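Local coordinates for protein alanine racemase (Acinetobacter baumannii, PDB 4QHR) that belongs to the alanine racemase family, in which an N-terminal TIM barrel is joined to a C-terminal domain rich in beta strands, at residues 98-102 and 132-136; 105-109 and 146-152; 123-127 and 140-144; 137-141 and 179-184. All coordinates share one frame; numbering follows the deposited sequence.

Contact 1. Residues 98-102 and 132-136; sequences VIHHQ and RLGFK
At the C-terminal end of barrel strand 95-99, His100 and the turn into helix 102-110 meet Leu133, Gly134 and Phe135 of the long loop that follows strand 122-125. Leu133 lies over one face of the His100 imidazole: its CD2 stands 3.9 Å from the ring centroid and 19° off the normal, a CH-pi contact. The other methyl, Leu133 CD1, is 3.8 Å from His100 CD2, so the forked end spans the ring. The imidazole reaches this position because its CG sits between the backbone N and the carbonyl carbon (chi1 62°). Phe135 packs mainly on backbone. The carbonyl O of His100 is above the centre of the phenyl face, and Phe135 CZ comes within 3.4 Å of His101 N, an oblique approach at the N-cap of helix 102-110. Ile99 O lies at the ring edge; separately, Ile99 CG1 makes an apolar contact with Phe135 CE2 at 4.0 Å. Gly134, with phi 134°, carries the loop past His100 O. One water joins the two segments: it accepts from Gly134 N at 2.9 Å, donates to His100 O at 3.2 Å, and lies 2.9 Å from His100 ND1. Ile241 and Met304 of the second subunit pack on His100 and Leu133, respectively. Without a direct hydrogen bond between the segments, Leu133 on imidazole and Phe135 on peptide groups add to the loop's bonds with Lys125 and Asn127, and the water is consistent with a fixed ring rotation.

Contact 2. Residues 105-109 and 146-152; sequences FEWLI and TLKSEGF
Thr146, on the last turns of helix 139-149, puts its methyl CG2 at the edge of the Phe105 ring, 3.9 Å from CZ. Its hydroxyl turns back to Glu142 O in its own helix. Leu147 follows with the central contact: CD2 is 3.8 Å from Phe105 CE1, 3.8 Å from Leu108 CD2 and a little farther from Ile109 CD1, so one methyl fills the angle between three side chains of helix 102-110. Leu147 and Phe105 lie alongside, pointing opposite ways. Ser149 OG donates to Thr146 O, which also accepts from Glu150 N on the same face of the carbonyl plane. Glu150, bent at chi2, offers the aliphatic CG to Ile109 CD1 and carries its carboxylate to a salt bridge with Lys112. Gly151, phi 104°, closes the helix in a Schellman motif: Phe152 N bonds to Leu147 O and Gly151 N to Lys148 O. That reversal turns the Phe152 ring toward helix 102-110, where Leu108 CG is 3.6 Å from CZ and Leu108 CD2 makes a CH-pi contact over one face, 4.2 Å from the ring centroid and 28° off the normal. Ile109 CD1 approaches the same ring obliquely at CE2. The two helices pack side by side on the outer layer of the barrel, over Ile99, Val122 and Val124 of strands 95-99 and 122-125, with Tyr115 and Ile116 of helix 112-117 flanking Leu108 and Phe152.

Contact 3. Residues 123-127 and 140-144; sequences WVKLN and IIEVI
Apolar side-chain packing dominates, with Val124 of strand 122-125 packed against Ile140, Val143 and Ile144 of helix 139-149. Val124 CG1 serves all three: it is 3.7 Å from Ile140 CG1, 3.9 Å from Ile144 CG1 and 4.1 Å from Val143 CG1. The methyl gets there by standing anti to the backbone N (chi1 -178°), the Val124 and Ile140 side chains overlapping flank to flank with reversed headings. Two residues on, Leu126 CB lies 3.8 Å from Ile140 CD1, its side chain set nearly square to that of the isoleucine. Side chain against backbone is the second kind of contact: Ile140, extended at both torsions, sends CD1 to 3.6 Å from Lys125 O and equally near Leu126 CA. The axes of segments 123-125 and 140-144 lie at 166°, nearly antiparallel, and approach to 9.7 Å, as expected for the first half of the beta-alpha-beta unit that goes on to strand 154-157. Leu156 of that next strand also touches Ile140 and Ile144. All touching residues are buried and the meeting groups are mostly branched aliphatics, plus strand backbone, which points to close packing and the hydrophobic effect as the main source of cohesion.

Contact 4. Residues 137-141 and 179-184; sequences DPEII and HIKETC
OD2 of Asp137 lies at the edge of the His179 imidazole, near its plane, with the carboxylate and ring planes 26° apart. As modelled, the CD2 edge faces Asp137 OD2, 3.1 Å from His179 CD2; NE2 of that ring is 3.4 Å from the same oxygen but at too poor an angle for a hydrogen bond. A protonated imidazole would probably be drawn to the carboxylate. With CG anti to the backbone N (chi1 176°), Asp137 reaches along Ile180, whose CD1 is 3.6 Å from Asp137 CG; the two side chains run side by side but head opposite ways. This is where the N-terminal end of helix 139-149 packs on the C-terminal end of helix 168-184, neighbours in the outer helical layer of the TIM barrel. A cis peptide joins Asp137 to Pro138 just before the first of these helices. Ile180 CD1 also receives Ile140 CG2 and Ile141 CD1, each at 3.8 Å and each from an oblique side chain. Ile141 CD1 also reaches Thr183 CG2 (3.8 Å), the side chains roughly perpendicular, while Ile141 CG2 comes 4.2 Å from Cys184 SG. Thr183 presents its methyl to the neighbouring helix while its hydroxyl folds back onto its own helix: OG1 donates to His179 O at 2.7 Å, and the amide of Thr183 reaches that oxygen from the opposite face of the carbonyl plane.

In the fold
From the N terminus, contact 1 opens at the end of strand 95-99 and closes on the loop before helix 139-149. Contact 2 opens next, on helix 102-110, and closes past contact 1, so the two cross. Contact 3 opens on strand 122-125 and lies wholly within the span of contact 2, while crossing contact 1. Contact 4 starts where contact 3 ends, sharing Ile140 and Ile141, follows contact 1 in series and crosses contact 2 to reach helix 168-184. Helix 139-149 serves contacts 2, 3 and 4, linking two flanking helices and its own strand. Strands 95-99 and 122-125 pair directly through Ile99 and Trp123, and Lys148 bonds to Cys184 O between contacts 2 and 4.

Contact 1. Residues 98-102 and 132-136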
loop_
_atom_site.group_PDB
_atom_site.type_symbol
_atom_site.label_atom_id
_atom_site.label_comp_id
_atom_site.label_asym_id
_atom_site.label_seq_id
_atom_site.Cartn_x
_atom_site.Cartn_y
_atom_site.Cartn_z
ATOM N N VAL A 98 11.354 -22.744 -11.639
ATOM C CA VAL A 98 12.455 -22.054 -12.227
ATOM C C VAL A 98 13.712 -22.392 -11.424
ATOM O O VAL A 98 13.667 -22.463 -10.190
ATOM C CB VAL A 98 12.251 -20.531 -12.224
ATOM C CG1 VAL A 98 13.571 -19.795 -12.203
ATOM C CG2 VAL A 98 11.463 -20.129 -13.451
ATOM N N ILE A 99 14.835 -22.617 -12.106
ATOM C CA ILE A 99 16.120 -22.552 -11.438
ATOM C C ILE A 99 16.931 -21.404 -12.056
ATOM O O ILE A 99 16.920 -21.175 -13.271
ATOM C CB ILE A 99 16.920 -23.899 -11.450
ATOM C CG1 ILE A 99 17.356 -24.302 -12.846
ATOM C CG2 ILE A 99 16.134 -24.997 -10.746
ATOM C CD1 ILE A 99 18.417 -25.391 -12.875
ATOM N N HIS A 100 17.606 -20.661 -11.198
ATOM C CA HIS A 100 18.365 -19.498 -11.651
ATOM C C HIS A 100 19.810 -19.467 -11.099
ATOM O O HIS A 100 20.574 -18.616 -11.502
ATOM C CB HIS A 100 17.617 -18.182 -11.352
ATOM C CG HIS A 100 17.401 -17.945 -9.895
ATOM N ND1 HIS A 100 18.408 -17.499 -9.063
ATOM C CD2 HIS A 100 16.303 -18.118 -9.116
ATOM C CE1 HIS A 100 17.931 -17.393 -7.837
ATOM N NE2 HIS A 100 16.668 -17.800 -7.834
ATOM N N HIS A 101 20.185 -20.377 -10.213
ATOM C CA HIS A 101 21.544 -20.375 -9.690
ATOM C C HIS A 101 21.894 -21.751 -9.171
ATOM O O HIS A 101 21.003 -22.621 -8.976
ATOM C CB HIS A 101 21.770 -19.206 -8.676
ATOM C CG HIS A 101 21.000 -19.318 -7.390
ATOM N ND1 HIS A 101 21.407 -18.690 -6.233
ATOM C CD2 HIS A 101 19.862 -19.987 -7.069
ATOM C CE1 HIS A 101 20.553 -18.959 -5.265
ATOM N NE2 HIS A 101 19.617 -19.751 -5.741
ATOM N N GLN A 102 23.194 -21.960 -8.967
ATOM C CA GLN A 102 23.787 -23.268 -8.653
ATOM C C GLN A 102 23.114 -23.999 -7.483
ATOM O O GLN A 102 22.824 -25.185 -7.558
ATOM C CB GLN A 102 25.291 -23.091 -8.387
ATOM C CG GLN A 102 26.130 -24.349 -8.315
ATOM C CD GLN A 102 26.068 -25.209 -9.565
ATOM O OE1 GLN A 102 25.964 -24.717 -10.695
ATOM N NE2 GLN A 102 26.147 -26.518 -9.362
ATOM N N ARG A 132 19.648 -9.460 -12.642
ATOM C CA ARG A 132 18.838 -9.877 -11.505
ATOM C C ARG A 132 19.100 -11.376 -11.318
ATOM O O ARG A 132 20.103 -11.758 -10.701
ATOM C CB ARG A 132 17.352 -9.547 -11.693
ATOM N N LEU A 133 18.216 -12.228 -11.841
ATOM C CA LEU A 133 18.329 -13.676 -11.622
ATOM C C LEU A 133 18.761 -14.353 -12.896
ATOM O O LEU A 133 18.445 -13.871 -13.955
ATOM C CB LEU A 133 16.985 -14.266 -11.210
ATOM C CG LEU A 133 16.377 -13.757 -9.903
ATOM C CD1 LEU A 133 15.134 -14.574 -9.627
ATOM C CD2 LEU A 133 17.327 -13.837 -8.702
ATOM N N GLY A 134 19.473 -15.461 -12.779
ATOM C CA GLY A 134 19.686 -16.341 -13.924
ATOM C C GLY A 134 21.122 -16.807 -14.111
ATOM O O GLY A 134 22.040 -16.272 -13.503
ATOM N N PHE A 135 21.266 -17.841 -14.936
ATOM C CA PHE A 135 22.577 -18.325 -15.351
ATOM C C PHE A 135 23.048 -17.503 -16.518
ATOM O O PHE A 135 22.270 -17.130 -17.356
ATOM C CB PHE A 135 22.530 -19.769 -15.770
ATOM C CG PHE A 135 22.198 -20.690 -14.651
ATOM C CD1 PHE A 135 23.187 -21.119 -13.756
ATOM C CD2 PHE A 135 20.882 -21.134 -14.464
ATOM C CE1 PHE A 135 22.879 -21.970 -12.718
ATOM C CE2 PHE A 135 20.585 -21.989 -13.408
ATOM C CZ PHE A 135 21.586 -22.400 -12.534
ATOM N N LYS A 136 24.334 -17.235 -16.560
ATOM C CA LYS A 136 24.916 -16.482 -17.670
ATOM C C LYS A 136 25.291 -17.414 -18.829
ATOM O O LYS A 136 25.326 -18.633 -18.682
ATOM C CB LYS A 136 26.163 -15.732 -17.177
ATOM C CG LYS A 136 25.824 -14.577 -16.266
ATOM C CD LYS A 136 26.942 -14.127 -15.328
ATOM C CE LYS A 136 26.530 -12.854 -14.593
ATOM N NZ LYS A 136 27.621 -12.208 -13.802
HETATM O O HOH W 1 20.462 -15.715 -10.086
#

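Contact 2. Residues 105-109 and 146-152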
loop_
_atom_site.group_PDB
_atom_site.type_symbol
_atom_site.label_atom_id
_atom_site.label_comp_id
_atom_site.label_asym_id
_atom_site.label_seq_id
_atom_site.Cartn_x
_atom_site.Cartn_y
_atom_site.Cartn_z
ATOM N N PHE A 105 20.017 -25.646 -8.649
ATOM C CA PHE A 105 20.427 -26.757 -9.508
ATOM C C PHE A 105 20.744 -27.967 -8.673
ATOM O O PHE A 105 20.230 -29.057 -8.944
ATOM C CB PHE A 105 21.609 -26.343 -10.352
ATOM C CG PHE A 105 22.169 -27.460 -11.198
ATOM C CD1 PHE A 105 21.490 -27.921 -12.307
ATOM C CD2 PHE A 105 23.373 -28.031 -10.880
ATOM C CE1 PHE A 105 22.032 -28.922 -13.114
ATOM C CE2 PHE A 105 23.904 -29.032 -11.664
ATOM C CZ PHE A 105 23.236 -29.480 -12.790
ATOM N N GLU A 106 21.549 -27.775 -7.621
ATOM C CA GLU A 106 21.944 -28.906 -6.760
ATOM C C GLU A 106 20.740 -29.525 -6.097
ATOM O O GLU A 106 20.615 -30.751 -6.073
ATOM C CB GLU A 106 23.017 -28.482 -5.727
ATOM C CG GLU A 106 24.375 -28.286 -6.421
ATOM C CD GLU A 106 25.350 -27.428 -5.646
ATOM O OE1 GLU A 106 25.090 -27.145 -4.457
ATOM O OE2 GLU A 106 26.365 -26.990 -6.250
ATOM N N TRP A 107 19.834 -28.703 -5.582
ATOM C CA TRP A 107 18.632 -29.257 -4.928
ATOM C C TRP A 107 17.720 -30.045 -5.885
ATOM O O TRP A 107 17.120 -31.064 -5.506
ATOM C CB TRP A 107 17.823 -28.154 -4.281
ATOM C CG TRP A 107 18.544 -27.402 -3.200
ATOM C CD1 TRP A 107 19.597 -27.830 -2.438
ATOM C CD2 TRP A 107 18.234 -26.063 -2.746
ATOM N NE1 TRP A 107 19.981 -26.832 -1.560
ATOM C CE2 TRP A 107 19.147 -25.751 -1.715
ATOM C CE3 TRP A 107 17.268 -25.108 -3.112
ATOM C CZ2 TRP A 107 19.119 -24.527 -1.047
ATOM C CZ3 TRP A 107 17.251 -23.889 -2.448
ATOM C CH2 TRP A 107 18.167 -23.623 -1.422
ATOM N N LEU A 108 17.597 -29.560 -7.112
ATOM C CA LEU A 108 16.738 -30.181 -8.119
ATOM C C LEU A 108 17.284 -31.546 -8.514
ATOM O O LEU A 108 16.545 -32.538 -8.595
ATOM C CB LEU A 108 16.653 -29.301 -9.355
ATOM C CG LEU A 108 15.813 -29.920 -10.462
ATOM C CD1 LEU A 108 14.315 -30.002 -10.081
ATOM C CD2 LEU A 108 16.005 -29.125 -11.703
ATOM N N ILE A 109 18.572 -31.616 -8.792
ATOM C CA ILE A 109 19.201 -32.930 -9.104
ATOM C C ILE A 109 19.029 -33.899 -7.951
ATOM O O ILE A 109 18.704 -35.063 -8.144
ATOM C CB ILE A 109 20.714 -32.777 -9.374
ATOM C CG1 ILE A 109 20.961 -31.998 -10.652
ATOM C CG2 ILE A 109 21.421 -34.161 -9.382
ATOM C CD1 ILE A 109 20.406 -32.600 -11.904
ATOM N N THR A 146 23.224 -30.789 -18.881
ATOM C CA THR A 146 23.203 -31.714 -17.783
ATOM C C THR A 146 21.795 -32.140 -17.376
ATOM O O THR A 146 21.534 -33.322 -17.123
ATOM C CB THR A 146 23.983 -31.123 -16.591
ATOM O OG1 THR A 146 25.304 -30.818 -17.018
ATOM C CG2 THR A 146 24.096 -32.109 -15.478
ATOM N N LEU A 147 20.876 -31.185 -17.335
ATOM C CA LEU A 147 19.508 -31.511 -16.964
ATOM C C LEU A 147 18.888 -32.452 -17.976
ATOM O O LEU A 147 18.199 -33.443 -17.603
ATOM C CB LEU A 147 18.661 -30.227 -16.861
ATOM C CG LEU A 147 19.025 -29.354 -15.670
ATOM C CD1 LEU A 147 18.403 -27.964 -15.799
ATOM C CD2 LEU A 147 18.593 -30.018 -14.390
ATOM N N LYS A 148 19.073 -32.145 -19.252
ATOM C CA LYS A 148 18.579 -33.059 -20.307
ATOM C C LYS A 148 19.122 -34.484 -20.141
ATOM O O LYS A 148 18.370 -35.461 -20.196
ATOM C CB LYS A 148 18.973 -32.562 -21.693
ATOM C CG LYS A 148 18.192 -31.385 -22.183
ATOM C CD LYS A 148 18.590 -31.164 -23.631
ATOM C CE LYS A 148 17.762 -30.108 -24.317
ATOM N NZ LYS A 148 18.046 -30.108 -25.770
ATOM N N SER A 149 20.421 -34.594 -19.921
ATOM C CA SER A 149 21.046 -35.901 -19.782
ATOM C C SER A 149 20.581 -36.593 -18.521
ATOM O O SER A 149 20.510 -37.788 -18.509
ATOM C CB SER A 149 22.585 -35.815 -19.881
ATOM O OG SER A 149 23.113 -35.295 -18.689
ATOM N N GLU A 150 20.232 -35.838 -17.479
ATOM C CA GLU A 150 19.612 -36.395 -16.264
ATOM C C GLU A 150 18.149 -36.799 -16.390
ATOM O O GLU A 150 17.616 -37.335 -15.462
ATOM C CB GLU A 150 19.773 -35.411 -15.083
ATOM C CG GLU A 150 21.206 -35.222 -14.612
ATOM C CD GLU A 150 21.766 -36.456 -13.920
ATOM O OE1 GLU A 150 20.973 -37.314 -13.451
ATOM O OE2 GLU A 150 23.000 -36.588 -13.894
ATOM N N GLY A 151 17.502 -36.531 -17.523
ATOM C CA GLY A 151 16.130 -36.947 -17.791
ATOM C C GLY A 151 15.064 -35.848 -17.696
ATOM O O GLY A 151 13.859 -36.141 -17.834
ATOM N N PHE A 152 15.483 -34.598 -17.528
ATOM C CA PHE A 152 14.558 -33.485 -17.413
ATOM C C PHE A 152 14.093 -32.949 -18.761
ATOM O O PHE A 152 14.827 -32.947 -19.748
ATOM C CB PHE A 152 15.156 -32.303 -16.647
ATOM C CG PHE A 152 15.376 -32.537 -15.186
ATOM C CD1 PHE A 152 14.364 -32.265 -14.248
ATOM C CD2 PHE A 152 16.567 -33.003 -14.723
ATOM C CE1 PHE A 152 14.584 -32.449 -12.886
ATOM C CE2 PHE A 152 16.791 -33.176 -13.354
ATOM C CZ PHE A 152 15.784 -32.918 -12.448
#

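Contact 3. Residues 123-127 and 140-144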
loop_
_atom_site.group_PDB
_atom_site.type_symbol
_atom_site.label_atom_id
_atom_site.label_comp_id
_atom_site.label_asym_id
_atom_site.label_seq_id
_atom_site.Cartn_x
_atom_site.Cartn_y
_atom_site.Cartn_z
ATOM N N TRP A 123 12.229 -24.915 -15.489
ATOM C CA TRP A 123 12.398 -23.663 -16.218
ATOM C C TRP A 123 13.797 -23.103 -15.909
ATOM O O TRP A 123 14.114 -22.838 -14.766
ATOM C CB TRP A 123 11.278 -22.669 -15.884
ATOM C CG TRP A 123 9.923 -23.143 -16.271
ATOM C CD1 TRP A 123 9.296 -24.280 -15.822
ATOM C CD2 TRP A 123 8.988 -22.483 -17.118
ATOM N NE1 TRP A 123 8.049 -24.382 -16.392
ATOM C CE2 TRP A 123 7.829 -23.285 -17.173
ATOM C CE3 TRP A 123 9.020 -21.284 -17.845
ATOM C CZ2 TRP A 123 6.716 -22.939 -17.937
ATOM C CZ3 TRP A 123 7.948 -20.931 -18.603
ATOM C CH2 TRP A 123 6.783 -21.739 -18.640
ATOM N N VAL A 124 14.646 -22.992 -16.920
ATOM C CA VAL A 124 16.050 -22.611 -16.700
ATOM C C VAL A 124 16.183 -21.175 -17.135
ATOM O O VAL A 124 16.050 -20.850 -18.328
ATOM C CB VAL A 124 17.021 -23.530 -17.455
ATOM C CG1 VAL A 124 18.445 -23.132 -17.144
ATOM C CG2 VAL A 124 16.775 -24.998 -17.097
ATOM N N LYS A 125 16.469 -20.313 -16.166
ATOM C CA LYS A 125 16.431 -18.861 -16.344
ATOM C C LYS A 125 17.801 -18.345 -16.812
ATOM O O LYS A 125 18.801 -18.612 -16.203
ATOM C CB LYS A 125 16.004 -18.205 -15.017
ATOM C CG LYS A 125 16.038 -16.661 -14.881
ATOM C CD LYS A 125 15.169 -15.900 -15.869
ATOM C CE LYS A 125 14.706 -14.510 -15.344
ATOM N NZ LYS A 125 15.727 -13.454 -15.539
ATOM N N LEU A 126 17.777 -17.578 -17.888
ATOM C CA LEU A 126 18.924 -16.893 -18.424
ATOM C C LEU A 126 19.012 -15.478 -17.888
ATOM O O LEU A 126 18.031 -14.718 -17.895
ATOM C CB LEU A 126 18.768 -16.774 -19.936
ATOM C CG LEU A 126 19.829 -16.037 -20.784
ATOM C CD1 LEU A 126 21.162 -16.773 -20.753
ATOM C CD2 LEU A 126 19.340 -15.857 -22.206
ATOM N N ASN A 127 20.207 -15.126 -17.458
ATOM C CA ASN A 127 20.559 -13.721 -17.225
ATOM C C ASN A 127 21.273 -13.278 -18.491
ATOM O O ASN A 127 22.446 -13.664 -18.730
ATOM C CB ASN A 127 21.485 -13.604 -16.030
ATOM C CG ASN A 127 22.112 -12.225 -15.889
ATOM O OD1 ASN A 127 21.744 -11.233 -16.558
ATOM N ND2 ASN A 127 23.036 -12.152 -14.988
ATOM N N ILE A 140 24.879 -21.494 -18.636
ATOM C CA ILE A 140 23.520 -21.981 -18.835
ATOM C C ILE A 140 23.463 -23.166 -19.800
ATOM O O ILE A 140 22.626 -24.037 -19.663
ATOM C CB ILE A 140 22.548 -20.859 -19.276
ATOM C CG1 ILE A 140 21.098 -21.313 -19.054
ATOM C CG2 ILE A 140 22.710 -20.474 -20.726
ATOM C CD1 ILE A 140 20.050 -20.220 -19.157
ATOM N N ILE A 141 24.381 -23.213 -20.756
ATOM C CA ILE A 141 24.392 -24.304 -21.741
ATOM C C ILE A 141 24.763 -25.602 -21.064
ATOM O O ILE A 141 24.142 -26.619 -21.313
ATOM C CB ILE A 141 25.318 -24.001 -22.934
ATOM C CG1 ILE A 141 24.802 -22.780 -23.668
ATOM C CG2 ILE A 141 25.412 -25.217 -23.878
ATOM C CD1 ILE A 141 25.813 -22.160 -24.607
ATOM N N GLU A 142 25.720 -25.565 -20.156
ATOM C CA GLU A 142 26.123 -26.772 -19.470
ATOM C C GLU A 142 25.048 -27.240 -18.537
ATOM O O GLU A 142 24.845 -28.433 -18.420
ATOM C CB GLU A 142 27.456 -26.555 -18.740
ATOM C CG GLU A 142 28.546 -26.075 -19.719
ATOM C CD GLU A 142 28.675 -27.030 -20.912
ATOM O OE1 GLU A 142 28.972 -28.222 -20.620
ATOM O OE2 GLU A 142 28.473 -26.631 -22.104
ATOM N N VAL A 143 24.365 -26.289 -17.880
ATOM C CA VAL A 143 23.258 -26.597 -16.971
ATOM C C VAL A 143 22.192 -27.327 -17.769
ATOM O O VAL A 143 21.782 -28.376 -17.406
ATOM C CB VAL A 143 22.678 -25.318 -16.324
ATOM C CG1 VAL A 143 21.363 -25.588 -15.597
ATOM C CG2 VAL A 143 23.693 -24.711 -15.361
ATOM N N ILE A 144 21.759 -26.743 -18.864
ATOM C CA ILE A 144 20.728 -27.377 -19.709
ATOM C C ILE A 144 21.159 -28.763 -20.226
ATOM O O ILE A 144 20.414 -29.736 -20.071
ATOM C CB ILE A 144 20.323 -26.433 -20.817
ATOM C CG1 ILE A 144 19.564 -25.249 -20.188
ATOM C CG2 ILE A 144 19.437 -27.132 -21.847
ATOM C CD1 ILE A 144 19.267 -24.136 -21.141
#

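Contact 4. Residues 137-141 and 179-184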
loop_
_atom_site.group_PDB
_atom_site.type_symbol
_atom_site.label_atom_id
_atom_site.label_comp_id
_atom_site.label_asym_id
_atom_site.label_seq_id
_atom_site.Cartn_x
_atom_site.Cartn_y
_atom_site.Cartn_z
ATOM N N ASP A 137 25.554 -16.819 -19.979
ATOM C CA ASP A 137 26.086 -17.525 -21.134
ATOM C C ASP A 137 27.594 -17.455 -20.935
ATOM O O ASP A 137 28.085 -16.334 -20.869
ATOM C CB ASP A 137 25.662 -16.791 -22.406
ATOM C CG ASP A 137 26.249 -17.407 -23.666
ATOM O OD1 ASP A 137 26.982 -18.405 -23.576
ATOM O OD2 ASP A 137 25.941 -16.892 -24.752
ATOM N N PRO A 138 28.338 -18.567 -20.897
ATOM C CA PRO A 138 27.894 -19.910 -21.390
ATOM C C PRO A 138 27.477 -20.948 -20.377
ATOM O O PRO A 138 27.048 -22.017 -20.804
ATOM C CB PRO A 138 29.155 -20.433 -22.127
ATOM C CG PRO A 138 30.292 -19.835 -21.355
ATOM C CD PRO A 138 29.823 -18.451 -20.931
ATOM N N GLU A 139 27.566 -20.654 -19.081
ATOM C CA GLU A 139 27.215 -21.606 -18.031
ATOM C C GLU A 139 25.854 -22.253 -18.160
ATOM O O GLU A 139 25.694 -23.407 -17.810
ATOM C CB GLU A 139 27.220 -20.942 -16.667
ATOM N N ILE A 140 24.879 -21.494 -18.636
ATOM C CA ILE A 140 23.520 -21.981 -18.835
ATOM C C ILE A 140 23.463 -23.166 -19.800
ATOM O O ILE A 140 22.626 -24.037 -19.663
ATOM C CB ILE A 140 22.548 -20.859 -19.276
ATOM C CG1 ILE A 140 21.098 -21.313 -19.054
ATOM C CG2 ILE A 140 22.710 -20.474 -20.726
ATOM C CD1 ILE A 140 20.050 -20.220 -19.157
ATOM N N ILE A 141 24.381 -23.213 -20.756
ATOM C CA ILE A 141 24.392 -24.304 -21.741
ATOM C C ILE A 141 24.763 -25.602 -21.064
ATOM O O ILE A 141 24.142 -26.619 -21.313
ATOM C CB ILE A 141 25.318 -24.001 -22.934
ATOM C CG1 ILE A 141 24.802 -22.780 -23.668
ATOM C CG2 ILE A 141 25.412 -25.217 -23.878
ATOM C CD1 ILE A 141 25.813 -22.160 -24.607
ATOM N N HIS A 179 20.593 -17.237 -29.561
ATOM C CA HIS A 179 21.858 -17.991 -29.539
ATOM C C HIS A 179 21.732 -19.183 -28.626
ATOM O O HIS A 179 22.142 -20.295 -28.974
ATOM C CB HIS A 179 23.072 -17.100 -29.129
ATOM C CG HIS A 179 24.276 -17.876 -28.683
ATOM N ND1 HIS A 179 24.946 -18.753 -29.505
ATOM C CD2 HIS A 179 24.925 -17.909 -27.494
ATOM C CE1 HIS A 179 25.957 -19.298 -28.845
ATOM N NE2 HIS A 179 25.964 -18.805 -27.618
ATOM N N ILE A 180 21.136 -18.976 -27.455
ATOM C CA ILE A 180 21.063 -20.061 -26.512
ATOM C C ILE A 180 20.031 -21.062 -26.984
ATOM O O ILE A 180 20.268 -22.245 -26.897
ATOM C CB ILE A 180 20.790 -19.581 -25.076
ATOM C CG1 ILE A 180 21.928 -18.672 -24.581
ATOM C CG2 ILE A 180 20.689 -20.787 -24.150
ATOM C CD1 ILE A 180 23.259 -19.374 -24.346
ATOM N N LYS A 181 18.900 -20.581 -27.471
ATOM C CA LYS A 181 17.849 -21.436 -28.015
ATOM C C LYS A 181 18.463 -22.362 -29.107
ATOM O O LYS A 181 18.427 -23.599 -28.982
ATOM C CB LYS A 181 16.725 -20.562 -28.554
ATOM C CG LYS A 181 15.538 -21.222 -29.274
ATOM C CD LYS A 181 14.760 -22.129 -28.411
ATOM C CE LYS A 181 13.318 -22.287 -28.836
ATOM N NZ LYS A 181 13.096 -23.328 -29.854
ATOM N N GLU A 182 19.053 -21.749 -30.135
ATOM C CA GLU A 182 19.737 -22.478 -31.221
ATOM C C GLU A 182 20.688 -23.499 -30.677
ATOM O O GLU A 182 20.639 -24.673 -31.047
ATOM C CB GLU A 182 20.539 -21.520 -32.152
ATOM N N THR A 183 21.555 -23.068 -29.785
ATOM C CA THR A 183 22.541 -23.964 -29.160
ATOM C C THR A 183 21.952 -25.166 -28.362
ATOM O O THR A 183 22.563 -26.254 -28.323
ATOM C CB THR A 183 23.522 -23.148 -28.261
ATOM O OG1 THR A 183 24.168 -22.135 -29.047
ATOM C CG2 THR A 183 24.564 -24.010 -27.710
ATOM N N CYS A 184 20.789 -24.976 -27.741
ATOM C CA CYS A 184 20.189 -26.001 -26.894
ATOM C C CYS A 184 18.981 -26.664 -27.526
ATOM O O CYS A 184 18.391 -27.554 -26.926
ATOM C CB CYS A 184 19.800 -25.398 -25.523
ATOM S SG CYS A 184 21.252 -24.937 -24.515
#